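PDB 3ELE: amino Transferase from Eubacterium rectale, which probably catalyses pyridoxal-5'-phosphate-dependent transfer of amino groups, as a dimeric member of the class I and II aminotransferase family. Local coordinates for residues 114-119 against 139-144; 122-127 against 145-150; 157-162 against 185-190; 239-244 against 258-263; 357-362 against 371-376. All coordinates share one frame; numbering follows the deposited sequence.

Contact 1 of 5, residues 114-119 against 139-144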
# COMPACT_ATOMS: atom_id res chain seq x y z
N ILE A 114 8.65 -1.93 3.94
CA ILE A 114 9.72 -1.56 2.99
C ILE A 114 11.11 -1.75 3.59
O ILE A 114 11.98 -2.30 2.93
CB ILE A 114 9.58 -0.06 2.52
CG1 ILE A 114 8.41 0.07 1.55
CG2 ILE A 114 10.83 0.42 1.82
CD1 ILE A 114 8.01 1.49 1.31
N CYS A 115 11.31 -1.31 4.85
CA CYS A 115 12.62 -1.46 5.53
C CYS A 115 13.04 -2.92 5.74
O CYS A 115 14.17 -3.28 5.44
CB CYS A 115 12.66 -0.71 6.86
SG CYS A 115 12.66 1.10 6.67
N PHE A 116 12.13 -3.76 6.23
CA PHE A 116 12.46 -5.18 6.46
C PHE A 116 12.64 -5.91 5.12
O PHE A 116 13.58 -6.72 4.97
CB PHE A 116 11.43 -5.89 7.32
CG PHE A 116 11.20 -5.23 8.67
CD1 PHE A 116 12.26 -4.98 9.54
CD2 PHE A 116 9.90 -4.93 9.09
CE1 PHE A 116 12.03 -4.39 10.80
CE2 PHE A 116 9.66 -4.35 10.34
CZ PHE A 116 10.73 -4.08 11.20
N ARG A 117 11.78 -5.59 4.15
CA ARG A 117 11.87 -6.15 2.80
C ARG A 117 13.19 -5.77 2.11
O ARG A 117 13.85 -6.62 1.51
CB ARG A 117 10.66 -5.73 1.97
CG ARG A 117 10.50 -6.39 0.60
CD ARG A 117 10.54 -7.91 0.68
NE ARG A 117 10.18 -8.54 -0.60
CZ ARG A 117 8.95 -8.91 -0.98
NH1 ARG A 117 7.90 -8.76 -0.20
NH2 ARG A 117 8.78 -9.47 -2.17
N ALA A 118 13.58 -4.50 2.21
CA ALA A 118 14.85 -4.02 1.64
C ALA A 118 16.08 -4.60 2.33
O ALA A 118 17.07 -4.89 1.69
CB ALA A 118 14.92 -2.47 1.68
N LEU A 119 16.00 -4.77 3.64
CA LEU A 119 17.13 -5.28 4.42
C LEU A 119 17.24 -6.80 4.54
O LEU A 119 18.32 -7.25 4.85
CB LEU A 119 17.14 -4.62 5.81
CG LEU A 119 17.47 -3.12 5.80
CD1 LEU A 119 17.33 -2.58 7.17
CD2 LEU A 119 18.91 -2.88 5.27
N VAL A 139 4.77 -9.64 12.32
CA VAL A 139 4.13 -9.89 11.02
C VAL A 139 4.96 -9.30 9.88
O VAL A 139 5.17 -9.97 8.89
CB VAL A 139 2.70 -9.33 10.96
CG1 VAL A 139 2.12 -9.44 9.52
CG2 VAL A 139 1.83 -10.03 12.01
N PHE A 140 5.41 -8.05 10.05
CA PHE A 140 6.21 -7.37 9.03
C PHE A 140 7.58 -8.04 8.85
O PHE A 140 8.02 -8.24 7.70
CB PHE A 140 6.38 -5.86 9.31
CG PHE A 140 5.07 -5.10 9.54
CD1 PHE A 140 3.90 -5.40 8.84
CD2 PHE A 140 5.05 -4.02 10.42
CE1 PHE A 140 2.72 -4.67 9.06
CE2 PHE A 140 3.88 -3.29 10.64
CZ PHE A 140 2.72 -3.62 9.95
N VAL A 141 8.22 -8.41 9.95
CA VAL A 141 9.53 -9.12 9.90
C VAL A 141 9.40 -10.51 9.25
O VAL A 141 10.22 -10.88 8.38
CB VAL A 141 10.18 -9.21 11.32
CG1 VAL A 141 11.27 -10.22 11.38
CG2 VAL A 141 10.70 -7.84 11.74
N ASN A 142 8.40 -11.27 9.69
CA ASN A 142 8.07 -12.57 9.11
C ASN A 142 7.65 -12.44 7.66
O ASN A 142 8.09 -13.25 6.84
CB ASN A 142 6.97 -13.31 9.89
CG ASN A 142 7.41 -13.78 11.28
OD1 ASN A 142 6.59 -14.26 12.02
ND2 ASN A 142 8.70 -13.64 11.62
N ALA A 143 6.87 -11.41 7.32
CA ALA A 143 6.47 -11.16 5.92
C ALA A 143 7.65 -10.91 4.98
O ALA A 143 7.53 -11.14 3.78
CB ALA A 143 5.45 -10.03 5.81
N ALA A 144 8.76 -10.41 5.52
CA ALA A 144 10.00 -10.20 4.74
C ALA A 144 10.87 -11.45 4.67
O ALA A 144 11.88 -11.43 4.00
CB ALA A 144 10.81 -9.05 5.33
O HOH W 1 7.73 -8.31 2.82

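Contact 2 of 5, residues 122-127 against 145-150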
# COMPACT_ATOMS: atom_id res chain seq x y z
N ASP A 122 18.21 -13.17 3.66
CA ASP A 122 18.39 -14.56 4.08
C ASP A 122 17.32 -14.95 5.12
O ASP A 122 16.90 -14.11 5.93
CB ASP A 122 19.83 -14.73 4.61
CG ASP A 122 20.18 -16.16 5.00
OD1 ASP A 122 19.75 -16.59 6.09
OD2 ASP A 122 20.95 -16.82 4.27
N ALA A 123 16.90 -16.21 5.08
CA ALA A 123 15.91 -16.76 6.00
C ALA A 123 16.31 -16.65 7.47
O ALA A 123 15.45 -16.63 8.36
CB ALA A 123 15.61 -18.26 5.64
N TYR A 124 17.62 -16.63 7.73
CA TYR A 124 18.14 -16.56 9.08
C TYR A 124 18.38 -15.15 9.62
O TYR A 124 18.80 -15.02 10.77
CB TYR A 124 19.35 -17.46 9.22
CG TYR A 124 19.06 -18.90 8.90
CD1 TYR A 124 18.08 -19.60 9.61
CD2 TYR A 124 19.80 -19.60 7.93
CE1 TYR A 124 17.80 -20.94 9.35
CE2 TYR A 124 19.54 -20.97 7.67
CZ TYR A 124 18.52 -21.63 8.39
OH TYR A 124 18.24 -22.96 8.16
N ASP A 125 18.09 -14.12 8.82
CA ASP A 125 18.19 -12.71 9.26
C ASP A 125 17.30 -12.45 10.46
O ASP A 125 16.15 -12.91 10.51
CB ASP A 125 17.77 -11.75 8.14
CG ASP A 125 18.81 -11.64 7.05
OD1 ASP A 125 19.90 -12.27 7.16
OD2 ASP A 125 18.56 -10.92 6.09
N GLU A 126 17.84 -11.71 11.43
CA GLU A 126 17.11 -11.36 12.65
C GLU A 126 16.96 -9.86 12.81
O GLU A 126 17.88 -9.10 12.49
CB GLU A 126 17.85 -11.92 13.86
CG GLU A 126 17.87 -13.46 13.91
CD GLU A 126 18.79 -14.06 14.99
OE1 GLU A 126 19.48 -13.33 15.72
OE2 GLU A 126 18.85 -15.31 15.06
N PHE A 127 15.76 -9.44 13.25
CA PHE A 127 15.50 -8.06 13.64
C PHE A 127 15.12 -8.09 15.12
O PHE A 127 14.30 -8.93 15.54
CB PHE A 127 14.43 -7.39 12.78
CG PHE A 127 14.87 -7.18 11.37
CD1 PHE A 127 15.56 -6.01 11.00
CD2 PHE A 127 14.64 -8.16 10.40
CE1 PHE A 127 16.01 -5.82 9.66
CE2 PHE A 127 15.08 -7.98 9.07
CZ PHE A 127 15.75 -6.80 8.69
N GLY A 145 10.51 -12.51 5.40
CA GLY A 145 11.27 -13.76 5.44
C GLY A 145 12.27 -13.86 6.58
O GLY A 145 13.04 -14.83 6.61
N ALA A 146 12.25 -12.91 7.52
CA ALA A 146 13.20 -12.84 8.64
C ALA A 146 12.53 -13.26 9.93
O ALA A 146 11.37 -13.68 9.93
CB ALA A 146 13.77 -11.43 8.75
N ARG A 147 13.27 -13.18 11.03
CA ARG A 147 12.77 -13.54 12.34
C ARG A 147 12.94 -12.42 13.36
O ARG A 147 13.82 -11.57 13.23
CB ARG A 147 13.39 -14.85 12.80
CG ARG A 147 12.72 -16.07 12.13
CD ARG A 147 13.09 -17.35 12.83
NE ARG A 147 14.51 -17.65 12.67
CZ ARG A 147 15.16 -18.62 13.33
NH1 ARG A 147 14.55 -19.38 14.23
NH2 ARG A 147 16.46 -18.82 13.06
N LEU A 148 12.05 -12.41 14.34
CA LEU A 148 12.04 -11.39 15.37
C LEU A 148 12.70 -11.95 16.63
O LEU A 148 12.46 -13.10 17.01
CB LEU A 148 10.61 -10.97 15.66
CG LEU A 148 10.46 -9.75 16.57
CD1 LEU A 148 10.98 -8.49 15.86
CD2 LEU A 148 9.02 -9.60 16.97
N VAL A 149 13.53 -11.13 17.25
CA VAL A 149 14.23 -11.45 18.51
C VAL A 149 13.81 -10.37 19.50
O VAL A 149 13.96 -9.19 19.22
CB VAL A 149 15.75 -11.45 18.27
CG1 VAL A 149 16.54 -11.61 19.58
CG2 VAL A 149 16.07 -12.56 17.33
N GLU A 150 13.23 -10.77 20.64
CA GLU A 150 12.76 -9.86 21.67
C GLU A 150 13.80 -9.65 22.75
O GLU A 150 14.31 -10.64 23.28
CB GLU A 150 11.52 -10.41 22.37
CG GLU A 150 10.33 -10.63 21.47
CD GLU A 150 9.10 -11.17 22.18
OE1 GLU A 150 9.05 -11.20 23.43
OE2 GLU A 150 8.14 -11.52 21.47
O HOH W 2 18.44 -16.60 12.83

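Contact 3 of 5, residues 157-162 against 185-190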
# COMPACT_ATOMS: atom_id res chain seq x y z
N HIS A 157 12.85 1.37 34.42
CA HIS A 157 12.71 2.69 33.73
C HIS A 157 12.12 2.68 32.30
O HIS A 157 11.86 3.75 31.77
CB HIS A 157 14.08 3.38 33.68
CG HIS A 157 14.69 3.63 35.02
ND1 HIS A 157 14.28 4.66 35.84
CD2 HIS A 157 15.67 2.97 35.69
CE1 HIS A 157 14.99 4.63 36.96
NE2 HIS A 157 15.83 3.61 36.90
N PHE A 158 11.88 1.50 31.72
CA PHE A 158 11.39 1.35 30.33
C PHE A 158 12.28 2.02 29.27
O PHE A 158 11.79 2.67 28.33
CB PHE A 158 9.90 1.67 30.21
CG PHE A 158 9.04 0.70 30.95
CD1 PHE A 158 8.77 -0.56 30.39
CD2 PHE A 158 8.53 1.00 32.21
CE1 PHE A 158 7.97 -1.50 31.09
CE2 PHE A 158 7.74 0.07 32.92
CZ PHE A 158 7.46 -1.18 32.35
N GLN A 159 13.59 1.84 29.47
CA GLN A 159 14.63 2.27 28.54
C GLN A 159 15.10 0.94 27.90
O GLN A 159 14.25 0.13 27.49
CB GLN A 159 15.72 3.08 29.27
CG GLN A 159 15.22 4.40 29.88
CD GLN A 159 14.93 5.50 28.85
OE1 GLN A 159 15.76 5.81 27.97
NE2 GLN A 159 13.76 6.14 29.00
N ILE A 160 16.40 0.69 27.82
CA ILE A 160 16.91 -0.54 27.20
C ILE A 160 17.82 -1.24 28.18
O ILE A 160 18.64 -0.60 28.81
CB ILE A 160 17.69 -0.22 25.90
CG1 ILE A 160 16.75 0.49 24.88
CG2 ILE A 160 18.30 -1.50 25.30
CD1 ILE A 160 17.39 0.81 23.52
N ASP A 161 17.64 -2.55 28.31
CA ASP A 161 18.56 -3.40 29.09
C ASP A 161 19.67 -3.71 28.08
O ASP A 161 19.56 -4.64 27.28
CB ASP A 161 17.84 -4.67 29.57
CG ASP A 161 18.74 -5.64 30.31
OD1 ASP A 161 20.00 -5.62 30.18
OD2 ASP A 161 18.16 -6.49 31.00
N PHE A 162 20.74 -2.90 28.12
CA PHE A 162 21.87 -3.05 27.18
C PHE A 162 22.63 -4.37 27.27
O PHE A 162 23.14 -4.82 26.24
CB PHE A 162 22.82 -1.85 27.24
CG PHE A 162 22.20 -0.59 26.72
CD1 PHE A 162 21.95 -0.43 25.35
CD2 PHE A 162 21.80 0.42 27.60
CE1 PHE A 162 21.34 0.72 24.85
CE2 PHE A 162 21.19 1.58 27.12
CZ PHE A 162 20.96 1.74 25.74
N SER A 185 4.28 1.22 26.16
CA SER A 185 4.67 1.80 27.45
C SER A 185 4.54 3.29 27.63
O SER A 185 4.48 3.76 28.76
CB SER A 185 6.12 1.43 27.78
OG SER A 185 7.01 2.16 26.97
N GLY A 186 4.54 4.04 26.52
CA GLY A 186 4.58 5.49 26.57
C GLY A 186 5.94 6.06 26.98
O GLY A 186 6.05 7.26 27.26
N THR A 187 6.99 5.22 27.01
CA THR A 187 8.33 5.65 27.36
C THR A 187 8.92 6.49 26.22
O THR A 187 8.42 6.47 25.09
CB THR A 187 9.26 4.45 27.65
OG1 THR A 187 10.43 4.93 28.33
CG2 THR A 187 9.66 3.70 26.34
N VAL A 188 9.94 7.27 26.56
CA VAL A 188 10.68 8.08 25.59
C VAL A 188 12.14 7.83 25.88
O VAL A 188 12.59 8.09 27.00
CB VAL A 188 10.37 9.58 25.67
CG1 VAL A 188 11.31 10.38 24.75
CG2 VAL A 188 8.94 9.84 25.29
N TYR A 189 12.89 7.33 24.90
CA TYR A 189 14.32 7.08 25.10
C TYR A 189 15.11 8.39 25.18
O TYR A 189 14.95 9.28 24.34
CB TYR A 189 14.94 6.17 24.04
CG TYR A 189 14.35 4.76 23.94
CD1 TYR A 189 13.93 4.05 25.08
CD2 TYR A 189 14.29 4.10 22.71
CE1 TYR A 189 13.42 2.74 24.99
CE2 TYR A 189 13.78 2.79 22.61
CZ TYR A 189 13.35 2.12 23.75
OH TYR A 189 12.85 0.84 23.65
N SER A 190 15.89 8.53 26.25
CA SER A 190 16.72 9.70 26.50
C SER A 190 17.90 9.74 25.54
O SER A 190 18.25 8.71 24.95
CB SER A 190 17.28 9.66 27.93
OG SER A 190 18.11 8.51 28.10
O HOH W 3 11.78 0.09 26.03

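Contact 4 of 5, residues 239-244 against 258-263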
# COMPACT_ATOMS: atom_id res chain seq x y z
N ASN A 239 23.82 4.63 10.28
CA ASN A 239 22.91 3.63 9.67
C ASN A 239 21.56 3.58 10.38
O ASN A 239 21.22 2.64 11.06
CB ASN A 239 23.61 2.26 9.60
CG ASN A 239 24.78 2.25 8.63
OD1 ASN A 239 24.62 2.64 7.48
ND2 ASN A 239 25.94 1.80 9.07
N THR A 240 20.77 4.62 10.16
CA THR A 240 19.44 4.76 10.74
C THR A 240 18.47 5.01 9.61
O THR A 240 18.74 5.87 8.76
CB THR A 240 19.40 5.94 11.70
OG1 THR A 240 20.36 5.75 12.73
CG2 THR A 240 17.96 6.19 12.32
N LEU A 241 17.38 4.25 9.61
CA LEU A 241 16.24 4.42 8.72
C LEU A 241 15.12 4.92 9.61
O LEU A 241 14.91 4.33 10.67
CB LEU A 241 15.84 3.09 8.06
CG LEU A 241 16.82 2.56 7.02
CD1 LEU A 241 16.59 1.07 6.72
CD2 LEU A 241 16.73 3.42 5.74
N VAL A 242 14.45 6.01 9.22
CA VAL A 242 13.34 6.58 10.00
C VAL A 242 12.04 6.30 9.26
O VAL A 242 11.96 6.55 8.07
CB VAL A 242 13.52 8.08 10.29
CG1 VAL A 242 12.30 8.63 11.08
CG2 VAL A 242 14.84 8.33 11.06
N CYS A 243 11.07 5.75 9.99
CA CYS A 243 9.73 5.44 9.50
C CYS A 243 8.80 6.38 10.25
O CYS A 243 8.79 6.39 11.49
CB CYS A 243 9.35 3.99 9.81
SG CYS A 243 10.40 2.81 8.95
N TYR A 244 8.06 7.17 9.49
CA TYR A 244 7.15 8.13 10.03
C TYR A 244 5.81 8.08 9.29
O TYR A 244 5.73 7.53 8.19
CB TYR A 244 7.81 9.52 9.92
CG TYR A 244 6.98 10.61 10.55
CD1 TYR A 244 6.97 10.79 11.95
CD2 TYR A 244 6.14 11.41 9.77
CE1 TYR A 244 6.17 11.77 12.54
CE2 TYR A 244 5.34 12.40 10.35
CZ TYR A 244 5.36 12.58 11.73
OH TYR A 244 4.56 13.56 12.28
N GLY A 258 2.91 8.59 4.88
CA GLY A 258 4.08 8.67 5.70
C GLY A 258 5.32 8.65 4.86
O GLY A 258 5.28 8.99 3.67
N TYR A 259 6.43 8.24 5.45
CA TYR A 259 7.68 8.17 4.71
C TYR A 259 8.71 7.28 5.35
O TYR A 259 8.55 6.85 6.51
CB TYR A 259 8.28 9.57 4.49
CG TYR A 259 8.66 10.37 5.74
CD1 TYR A 259 9.82 10.07 6.48
CD2 TYR A 259 7.89 11.47 6.15
CE1 TYR A 259 10.18 10.81 7.62
CE2 TYR A 259 8.26 12.23 7.28
CZ TYR A 259 9.41 11.88 8.00
OH TYR A 259 9.78 12.60 9.12
N VAL A 260 9.73 6.99 4.55
CA VAL A 260 10.96 6.34 4.95
C VAL A 260 12.05 7.40 4.64
O VAL A 260 12.13 7.91 3.51
CB VAL A 260 11.27 5.04 4.20
CG1 VAL A 260 12.67 4.53 4.58
CG2 VAL A 260 10.20 3.97 4.52
N LEU A 261 12.86 7.70 5.64
CA LEU A 261 13.93 8.68 5.52
C LEU A 261 15.23 7.89 5.45
O LEU A 261 15.52 7.10 6.36
CB LEU A 261 13.91 9.60 6.73
CG LEU A 261 14.99 10.65 6.94
CD1 LEU A 261 15.11 11.58 5.77
CD2 LEU A 261 14.66 11.39 8.24
N VAL A 262 15.98 8.07 4.35
CA VAL A 262 17.28 7.39 4.11
C VAL A 262 18.43 8.45 4.12
O VAL A 262 18.69 9.06 3.07
CB VAL A 262 17.28 6.59 2.78
CG1 VAL A 262 18.60 5.82 2.60
CG2 VAL A 262 16.12 5.59 2.74
N PRO A 263 19.12 8.66 5.26
CA PRO A 263 20.23 9.65 5.32
C PRO A 263 21.39 9.36 4.36
O PRO A 263 21.59 8.22 3.98
CB PRO A 263 20.72 9.55 6.78
CG PRO A 263 19.61 8.92 7.52
CD PRO A 263 18.94 8.01 6.57

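Contact 5 of 5, residues 357-362 against 371-376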
# COMPACT_ATOMS: atom_id res chain seq x y z
N VAL A 357 -14.39 -2.67 32.66
CA VAL A 357 -13.14 -1.97 32.38
C VAL A 357 -12.41 -2.86 31.39
O VAL A 357 -12.02 -3.98 31.73
CB VAL A 357 -12.31 -1.73 33.65
CG1 VAL A 357 -10.94 -1.14 33.30
CG2 VAL A 357 -13.09 -0.78 34.60
N LEU A 358 -12.24 -2.35 30.17
CA LEU A 358 -11.63 -3.08 29.08
C LEU A 358 -10.18 -2.61 28.89
O LEU A 358 -9.90 -1.59 28.27
CB LEU A 358 -12.49 -2.95 27.80
CG LEU A 358 -14.01 -3.08 27.99
CD1 LEU A 358 -14.72 -3.04 26.65
CD2 LEU A 358 -14.38 -4.35 28.72
N ILE A 359 -9.28 -3.36 29.50
CA ILE A 359 -7.83 -3.12 29.45
C ILE A 359 -7.21 -4.32 28.80
O ILE A 359 -7.83 -5.37 28.75
CB ILE A 359 -7.23 -2.78 30.84
CG1 ILE A 359 -7.54 -3.86 31.90
CG2 ILE A 359 -7.78 -1.47 31.27
CD1 ILE A 359 -7.00 -3.57 33.28
N VAL A 360 -5.97 -4.16 28.33
CA VAL A 360 -5.29 -5.17 27.52
C VAL A 360 -4.05 -5.71 28.24
O VAL A 360 -3.19 -4.94 28.64
CB VAL A 360 -4.87 -4.51 26.16
CG1 VAL A 360 -4.07 -5.46 25.30
CG2 VAL A 360 -6.11 -4.00 25.39
N ALA A 361 -3.96 -7.05 28.36
CA ALA A 361 -2.80 -7.71 28.97
C ALA A 361 -1.57 -7.43 28.12
O ALA A 361 -1.66 -7.45 26.89
CB ALA A 361 -3.02 -9.23 29.11
N ALA A 362 -0.44 -7.15 28.77
CA ALA A 362 0.79 -6.80 28.08
C ALA A 362 1.67 -8.02 27.68
O ALA A 362 2.75 -7.83 27.13
CB ALA A 362 1.58 -5.79 28.89
N VAL A 371 -0.34 -4.28 32.12
CA VAL A 371 -1.43 -4.05 31.18
C VAL A 371 -1.27 -2.70 30.50
O VAL A 371 -0.60 -1.81 31.03
CB VAL A 371 -2.81 -4.11 31.86
CG1 VAL A 371 -3.05 -5.49 32.48
CG2 VAL A 371 -2.99 -2.96 32.90
N ARG A 372 -1.88 -2.56 29.33
CA ARG A 372 -1.89 -1.33 28.57
C ARG A 372 -3.31 -0.76 28.62
O ARG A 372 -4.28 -1.44 28.25
CB ARG A 372 -1.50 -1.56 27.12
CG ARG A 372 -1.40 -0.23 26.35
CD ARG A 372 -1.28 -0.41 24.88
NE ARG A 372 -2.55 -0.74 24.25
CZ ARG A 372 -2.74 -0.82 22.92
NH1 ARG A 372 -1.76 -0.62 22.07
NH2 ARG A 372 -3.94 -1.13 22.46
N ILE A 373 -3.40 0.50 29.04
CA ILE A 373 -4.65 1.25 29.13
C ILE A 373 -4.49 2.45 28.16
O ILE A 373 -3.67 3.33 28.40
CB ILE A 373 -4.88 1.76 30.59
CG1 ILE A 373 -4.79 0.60 31.60
CG2 ILE A 373 -6.20 2.48 30.70
CD1 ILE A 373 -5.19 0.94 33.04
N SER A 374 -5.22 2.45 27.05
CA SER A 374 -5.14 3.54 26.08
C SER A 374 -5.94 4.70 26.63
O SER A 374 -7.01 4.48 27.23
CB SER A 374 -5.72 3.11 24.72
OG SER A 374 -5.09 1.95 24.23
N TYR A 375 -5.43 5.93 26.47
CA TYR A 375 -6.16 7.15 26.93
C TYR A 375 -6.53 8.13 25.82
O TYR A 375 -6.97 9.26 26.11
CB TYR A 375 -5.52 7.80 28.16
CG TYR A 375 -4.08 8.15 28.04
CD1 TYR A 375 -3.69 9.39 27.51
CD2 TYR A 375 -3.08 7.29 28.47
CE1 TYR A 375 -2.35 9.73 27.39
CE2 TYR A 375 -1.72 7.65 28.38
CZ TYR A 375 -1.38 8.88 27.84
OH TYR A 375 -0.06 9.27 27.71
N CYS A 376 -6.46 7.66 24.57
CA CYS A 376 -7.04 8.34 23.39
C CYS A 376 -8.58 8.04 23.45
O CYS A 376 -9.20 7.43 22.56
CB CYS A 376 -6.38 7.82 22.10
SG CYS A 376 -6.15 5.99 22.07

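Contact 1 of 5, residues 114-119 against 139-144
Phe-116 reaches from helix 108-119 to helix 136-143, and its ring carries most of the contact. Val-141 CG2 sits over the centre of that ring, 3.7 Å from the centroid and only 6° off the normal, a CH-pi contact. CB of Phe-140 meets the same ring at its edge, 3.6 Å from Phe-116 CD2. Phe-116 also meets Phe-127 edge-to-face. The CG of Phe-140 lies anti to its own carbonyl carbon (chi1 -53°), and beyond CB the side chain leads away to Ala-109, Leu-112 and Ser-113, approaching the bound pyridoxal-5'-phosphate. The methyl of Ala-144 closes the tight part: its CB lies 3.8 Å from Phe-116 CB and 3.6 Å from Phe-116 O, which is hydrogen-bonded to Thr-120 OG1.

On the other side of Ala-144 the packing gives way to water. The guanidinium of Arg-117 does not touch the second helix directly; its NH1 donates to a water at 3.1 Å, and that water makes a weak bond to Ala-143 O. NH2 of the same arginine forms a weak hydrogen bond with Ala-143 O of the second subunit, and the reciprocal bond is made as well, so this looser flank belongs to the dimer interface. These two helices belong to the large, cofactor-binding domain, as in fold-type I aminotransferases.

Contact 2 of 5, residues 122-127 against 145-150
Arg-147 NH2, Glu-126 OE2 and Tyr-124 O converge on one water, which donates to the carboxylate oxygen and to the carbonyl oxygen, each at 2.6 Å, and accepts a weak bond from the guanidinium. This bridge lies at the start of a parallel strand pair, 126-130 beside 147-151, the two strands of a beta-alpha-beta unit whose connecting helix is 136-143. Three backbone bonds zip the pair together: Arg-147 N to Asp-125 O, Phe-127 N to Arg-147 O and Val-149 N to Phe-127 O, each 2.9 Å. Before them, a type I turn runs from Asp-122 to Asp-125, and Asp-122 OD1 accepts from Tyr-124 N in an Asx turn. Gly-145 follows helix 136-143 in a Schellman motif; its positive phi would jam a CB against the carbonyl oxygen before it.

On the face with Glu-126 and Arg-147, the Glu-126 side chain runs past Val-149 CG2, which OE1 approaches to 3.8 Å; OE1 is hydrogen-bonded to Asn-170 ND2. Arg-147 runs beside Tyr-124, pointing the same way, with the guanidinium and ring planes 61° apart and NH2 at the ring edge. On the other face, Ala-146 CB lies in the plane of the Phe-127 ring, at its edge, 3.7 Å from CE2.

Contact 3 of 5, residues 157-162 against 185-190
Gln-159 and Thr-187 supply the polar links between loops 157-162 and 185-190, each running into a helix: Asp-161 and Ser-190 occupy the N-cap positions of helices 162-167 and 191-208. The carboxamide of Gln-159 holds the backbone of 185-190 through both its polar atoms. The chain is bent at chi2 (-73°), turning CD back. NE2 donates to Val-188 O at 3.0 Å; the oxygen lies near the Gln-159 amide plane, while NE2 stands above the Val-188 carbonyl plane. OE1 accepts from Ser-190 N at 3.2 Å and also bonds to Thr-193 OG1. An alanine here would probably leave Val-188 O and Ser-190 N without these mates and weaken the tie to the start of helix 191-208. The hydroxyl of Thr-187, anti to its backbone N, donates to Phe-158 O at 2.6 Å from above the carbonyl plane. Ser-185 OG accepts from Thr-187 N, an ST turn, and is hydrogen-bonded to Asn-182 OD1.

Water bonds Gln-159 O and Tyr-189 OH, and Phe-158 O lies near the edge of the Tyr-189 ring. The apolar contact is Ile-160 on Tyr-189, the side chains crossing at about a right angle, with CG1 over the ring face near the rim, 3.9 Å from CZ.

Contact 4 of 5, residues 239-244 against 258-263
Tyr-244 lies against the ring of Tyr-259. Its CB stands over one face of that ring, 3.4 Å from Tyr-259 CZ and offset toward the rim, a CH-pi contact. Its CG, anti to the backbone N (chi1 -176°), lies 3.7 Å from the Tyr-259 OH. On one side of the ring, CD2 meets Tyr-259 CE2 at 3.4 Å, the two planes inclined by 31°. At the tip, Tyr-244 OH bonds to Glu-222 and Ser-249. An alanine in place of Tyr-259 would probably open a gap beside Tyr-244 CB and CD2, leaving that ring less firmly packed on this side.

The two residues form an antiparallel hydrogen-bonded pair between strands 240-245 and 258-261, neighbours in the seven-stranded mixed sheet of the large aminotransferase domain, where 258-261 is the strand that runs against its neighbours. Val-242 and Leu-261 form the other such pair, linked by Leu-261 N to Val-242 O at 2.8 Å and by Val-242 N to Leu-261 O at 3.2 Å; their side chains lie side by side on the tyrosine face. Facing helices 108-119 and 269-282, Leu-241 CD2 packs on Val-262 CG2 at 3.8 Å. At Gly-258, a CB would clash with Tyr-244 O.

Contact 5 of 5, residues 357-362 against 371-376
A beta hairpin formed by strands 360-361 and 370-374 brings Val-360 against Arg-372 at the edge of a four-stranded antiparallel sheet. The two residues make a hydrogen-bonded pair: Arg-372 N donates to Val-360 O at 2.8 Å, and Val-360 N returns a longer bond to Arg-372 O at 3.2 Å. Val-371 CA also approaches Val-360 O, 3.2 Å away, in a CA-H...O contact.

Next to the pair, Ile-359 carries the apolar contact. Its CG1 stands between the backbone N and the carbonyl carbon (chi1 55°), while CG2, on the other branch, lies alongside Ile-373 CG1 at 3.7 Å, the two side chains pointing the same way. At the end of the CG1 branch, CD1 reaches Val-371 CG2 at 4.1 Å, the two side chains crossing obliquely. Helix 345-353 packs on both residues, through Phe-348 and Ala-352 on Ile-359 and Cys-349 on Val-371.

The sheet probably belongs to the small domain, as in other fold-type I aminotransferases, and its Arg-372 approaches the cofactor site. The arginine chain is extended to CD and then bends at chi3 (77°); NH1 bonds to Asn-183, a residue of the pyridoxal-5'-phosphate pocket, and NH2 to Ser-41 O, so the guanidinium is gripped from two parts of the chain. Ala-362 CB packs 4.0 Å from Val-371 N.

How the contacts relate
Contacts 1, 3, 4 and 5 are buried, whereas contact 2 is only partly so, with exposed residues on both segments. Contacts 2 and 4 belong to the same seven-stranded sheet, parallel at one end and antiparallel at the other, and contact 1 touches both: Val-141 CG1 lies 3.4 Å from Arg-147 C, and Cys-115 SG 3.6 Å from Cys-243 SG. Contact 5 lies in a separate antiparallel sheet, its centre about 29 Å from that of contact 4. The chemistry follows the setting: side-chain packing joins the helices of contact 1, backbone bonds dominate the strand pairs of contacts 2, 4 and 5, and side-chain-to-backbone bonds tie the irregular loops of contact 3.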